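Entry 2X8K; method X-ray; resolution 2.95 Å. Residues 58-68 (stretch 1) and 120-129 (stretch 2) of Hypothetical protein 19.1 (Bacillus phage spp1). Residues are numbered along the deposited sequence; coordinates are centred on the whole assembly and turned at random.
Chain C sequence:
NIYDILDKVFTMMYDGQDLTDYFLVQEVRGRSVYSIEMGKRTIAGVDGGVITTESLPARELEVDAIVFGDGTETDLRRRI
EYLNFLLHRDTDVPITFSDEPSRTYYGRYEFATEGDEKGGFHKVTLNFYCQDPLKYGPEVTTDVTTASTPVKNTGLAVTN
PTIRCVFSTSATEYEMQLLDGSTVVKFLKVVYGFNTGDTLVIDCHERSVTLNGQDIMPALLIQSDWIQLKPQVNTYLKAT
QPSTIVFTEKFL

Stretch 1 (58-68) ARELEVDAIVF
Stretch 2 (120-129) GFHKVTLNFY

How do the two backbones lie? They are neighbouring antiparallel strands, 160° between their N-to-C directions, with axes approaching to 4.5 Å. Phi runs from about -75° to -145° and psi from 105° to 163° along both. The register pairs Glu60 with Tyr129 and steps residue by residue to Val67 with His122. Leu61, Val63 and Ala65 each exchange two hydrogen bonds with Phe128, Leu126 and Val124; for example, Leu61 N to Phe128 O is 2.8 Å and Leu126 N to Val63 O is 2.7 Å. In the alternating pairs CA atoms lie closer, and CA-H...O contacts such as Glu60 CA to Phe128 O, 3.3 Å, fill the gaps.

What meets at the start of stretch 1? Ala58 CB rests 3.5 Å from Tyr129 CE1, the tyrosine chi1 being t. Glu60, chi1 -102° and chi2 m, bends its carboxylate back so that OE2 accepts a weak hydrogen bond from Asn127 ND2 at 3.4 Å.

How do the faces alternate from Leu61 to Val63? Leu61 (m, t) sets its CB 4.1 Å from Phe128 CB. On the face of Glu60, the m rotamer of Asn127 also leaves its ND2 2.9 Å from Glu62 OE2, so ND2 approaches both carboxylates. Back on the face of Leu61, Val63, t, brings CG2 within 3.7 Å of Phe128 CE2, the phenylalanine being m with chi2 -98°.

How does the contact finish? On the face of Glu60, Asp64, m, accepts a short hydrogen bond at OD2 from Thr125 OG1, 2.5 Å away, with Thr125 also m. Ile66 (m, t) lays CG2 over one face of the Phe121 ring, 3.8 Å from its centroid, while its CG1 meets Lys123 CG at 3.8 Å. On the face of Leu61, Val67 and Val124, both t, touch through their CG2 atoms at 3.9 Å, an apolar contact beside small Ala65. Val67 N closes the ladder, donating to His122 O at 3.1 Å.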

# COMPACT_ATOMS: atom_id res chain seq x y z
N ALA C 58 -22.89 26.25 -11.24
CA ALA C 58 -24.07 25.81 -10.52
C ALA C 58 -23.58 25.08 -9.28
O ALA C 58 -22.43 24.69 -9.27
CB ALA C 58 -24.87 24.88 -11.39
N ARG C 59 -24.39 24.95 -8.22
CA ARG C 59 -23.94 24.32 -6.99
C ARG C 59 -24.33 22.87 -6.86
O ARG C 59 -25.45 22.51 -7.20
CB ARG C 59 -24.43 25.14 -5.80
CG ARG C 59 -24.23 24.57 -4.40
CD ARG C 59 -24.68 25.59 -3.36
NE ARG C 59 -23.54 25.98 -2.55
CZ ARG C 59 -23.24 27.23 -2.23
NH1 ARG C 59 -24.02 28.22 -2.61
NH2 ARG C 59 -22.15 27.49 -1.50
N GLU C 60 -23.39 22.02 -6.39
CA GLU C 60 -23.69 20.62 -6.11
C GLU C 60 -23.52 20.41 -4.60
O GLU C 60 -22.42 20.64 -4.06
CB GLU C 60 -22.78 19.66 -6.89
CG GLU C 60 -23.45 19.04 -8.11
CD GLU C 60 -24.37 17.87 -7.86
OE1 GLU C 60 -25.39 17.75 -8.58
OE2 GLU C 60 -24.07 17.05 -6.96
N LEU C 61 -24.61 20.06 -3.92
CA LEU C 61 -24.58 19.81 -2.49
C LEU C 61 -24.42 18.31 -2.34
O LEU C 61 -25.12 17.55 -3.01
CB LEU C 61 -25.87 20.30 -1.81
CG LEU C 61 -25.97 21.80 -1.57
CD1 LEU C 61 -27.40 22.21 -1.22
CD2 LEU C 61 -25.00 22.27 -0.49
N GLU C 62 -23.49 17.87 -1.50
CA GLU C 62 -23.22 16.46 -1.36
C GLU C 62 -23.46 16.06 0.06
O GLU C 62 -22.66 16.39 0.93
CB GLU C 62 -21.79 16.10 -1.81
CG GLU C 62 -21.05 17.19 -2.60
CD GLU C 62 -20.25 16.71 -3.80
OE1 GLU C 62 -19.02 16.50 -3.65
OE2 GLU C 62 -20.84 16.57 -4.90
N VAL C 63 -24.56 15.38 0.31
CA VAL C 63 -24.91 14.91 1.65
C VAL C 63 -24.48 13.47 1.83
O VAL C 63 -24.98 12.60 1.11
CB VAL C 63 -26.42 15.08 1.91
CG1 VAL C 63 -26.79 14.66 3.33
CG2 VAL C 63 -26.86 16.52 1.62
N ASP C 64 -23.57 13.21 2.78
CA ASP C 64 -23.09 11.87 3.15
C ASP C 64 -23.97 11.35 4.29
O ASP C 64 -23.90 11.86 5.40
CB ASP C 64 -21.60 11.92 3.56
CG ASP C 64 -20.67 12.09 2.38
OD1 ASP C 64 -19.86 13.06 2.39
OD2 ASP C 64 -20.77 11.30 1.42
N ALA C 65 -24.85 10.41 3.99
CA ALA C 65 -25.82 9.90 4.96
C ALA C 65 -25.72 8.39 5.27
O ALA C 65 -25.15 7.60 4.52
CB ALA C 65 -27.22 10.22 4.48
N ILE C 66 -26.35 8.00 6.38
CA ILE C 66 -26.49 6.62 6.80
C ILE C 66 -27.98 6.38 6.87
O ILE C 66 -28.68 7.04 7.62
CB ILE C 66 -25.78 6.31 8.14
CG1 ILE C 66 -24.28 6.20 7.90
CG2 ILE C 66 -26.30 5.02 8.76
CD1 ILE C 66 -23.51 6.41 9.09
N VAL C 67 -28.47 5.46 6.05
CA VAL C 67 -29.88 5.13 6.01
C VAL C 67 -30.11 4.19 7.17
O VAL C 67 -29.63 3.06 7.13
CB VAL C 67 -30.31 4.51 4.67
CG1 VAL C 67 -31.81 4.23 4.68
CG2 VAL C 67 -29.94 5.41 3.50
N PHE C 68 -30.77 4.68 8.25
CA PHE C 68 -31.00 3.82 9.42
C PHE C 68 -32.06 2.81 9.14
O PHE C 68 -33.18 3.17 8.78
CB PHE C 68 -31.28 4.60 10.72
CG PHE C 68 -31.89 5.97 10.63
CD1 PHE C 68 -33.22 6.14 10.28
CD2 PHE C 68 -31.16 7.10 11.03
CE1 PHE C 68 -33.80 7.41 10.27
CE2 PHE C 68 -31.74 8.36 11.02
CZ PHE C 68 -33.06 8.51 10.63
N GLY C 120 -24.51 -3.27 9.67
CA GLY C 120 -25.95 -3.19 9.91
C GLY C 120 -26.58 -1.85 9.55
O GLY C 120 -27.70 -1.56 9.98
N PHE C 121 -25.85 -1.03 8.76
CA PHE C 121 -26.29 0.27 8.23
C PHE C 121 -25.65 0.60 6.86
O PHE C 121 -24.51 0.18 6.57
CB PHE C 121 -26.21 1.39 9.28
CG PHE C 121 -24.86 1.99 9.64
CD1 PHE C 121 -23.88 2.20 8.67
CD2 PHE C 121 -24.63 2.48 10.92
CE1 PHE C 121 -22.67 2.80 8.99
CE2 PHE C 121 -23.43 3.11 11.23
CZ PHE C 121 -22.46 3.27 10.26
N HIS C 122 -26.40 1.32 6.03
CA HIS C 122 -26.06 1.61 4.64
C HIS C 122 -25.68 3.09 4.29
O HIS C 122 -26.55 3.95 4.16
CB HIS C 122 -27.20 1.03 3.78
CG HIS C 122 -27.03 1.16 2.30
ND1 HIS C 122 -25.93 0.63 1.64
CD2 HIS C 122 -27.87 1.72 1.38
CE1 HIS C 122 -26.12 0.91 0.36
NE2 HIS C 122 -27.27 1.56 0.16
N LYS C 123 -24.36 3.34 4.09
CA LYS C 123 -23.76 4.63 3.77
C LYS C 123 -24.04 5.03 2.33
O LYS C 123 -23.92 4.19 1.44
CB LYS C 123 -22.26 4.62 4.06
CG LYS C 123 -21.91 4.36 5.53
CD LYS C 123 -20.42 4.61 5.82
CE LYS C 123 -20.10 4.65 7.30
NZ LYS C 123 -18.91 5.49 7.59
N VAL C 124 -24.46 6.29 2.10
CA VAL C 124 -24.88 6.84 0.79
C VAL C 124 -24.47 8.29 0.69
O VAL C 124 -24.59 9.03 1.65
CB VAL C 124 -26.44 6.77 0.60
CG1 VAL C 124 -26.84 7.16 -0.82
CG2 VAL C 124 -27.01 5.41 0.94
N THR C 125 -24.09 8.73 -0.49
CA THR C 125 -23.86 10.14 -0.71
C THR C 125 -25.01 10.50 -1.62
O THR C 125 -25.18 9.85 -2.66
CB THR C 125 -22.54 10.42 -1.44
OG1 THR C 125 -21.44 9.99 -0.65
CG2 THR C 125 -22.34 11.90 -1.73
N LEU C 126 -25.75 11.54 -1.26
CA LEU C 126 -26.85 12.06 -2.07
C LEU C 126 -26.32 13.34 -2.67
O LEU C 126 -25.76 14.17 -1.95
CB LEU C 126 -28.12 12.29 -1.21
CG LEU C 126 -28.70 11.08 -0.47
CD1 LEU C 126 -29.82 11.49 0.43
CD2 LEU C 126 -29.21 10.07 -1.42
N ASN C 127 -26.46 13.50 -3.99
CA ASN C 127 -25.97 14.68 -4.69
C ASN C 127 -27.13 15.51 -5.19
O ASN C 127 -27.95 15.01 -5.96
CB ASN C 127 -25.04 14.28 -5.82
CG ASN C 127 -23.78 13.64 -5.34
OD1 ASN C 127 -23.72 12.44 -5.07
ND2 ASN C 127 -22.74 14.45 -5.21
N PHE C 128 -27.20 16.78 -4.75
CA PHE C 128 -28.27 17.74 -5.08
C PHE C 128 -27.72 18.84 -5.96
O PHE C 128 -26.69 19.44 -5.62
CB PHE C 128 -28.85 18.37 -3.80
CG PHE C 128 -29.48 17.39 -2.86
CD1 PHE C 128 -30.85 17.18 -2.86
CD2 PHE C 128 -28.70 16.65 -1.97
CE1 PHE C 128 -31.43 16.25 -2.00
CE2 PHE C 128 -29.27 15.72 -1.12
CZ PHE C 128 -30.63 15.52 -1.14
N TYR C 129 -28.42 19.13 -7.05
CA TYR C 129 -28.00 20.13 -8.02
C TYR C 129 -28.79 21.38 -7.90
O TYR C 129 -30.02 21.33 -7.97
CB TYR C 129 -28.12 19.57 -9.43
CG TYR C 129 -27.62 20.50 -10.51
CD1 TYR C 129 -26.26 20.71 -10.70
CD2 TYR C 129 -28.50 21.08 -11.41
CE1 TYR C 129 -25.79 21.53 -11.73
CE2 TYR C 129 -28.04 21.89 -12.45
CZ TYR C 129 -26.68 22.11 -12.61
OH TYR C 129 -26.20 22.89 -13.62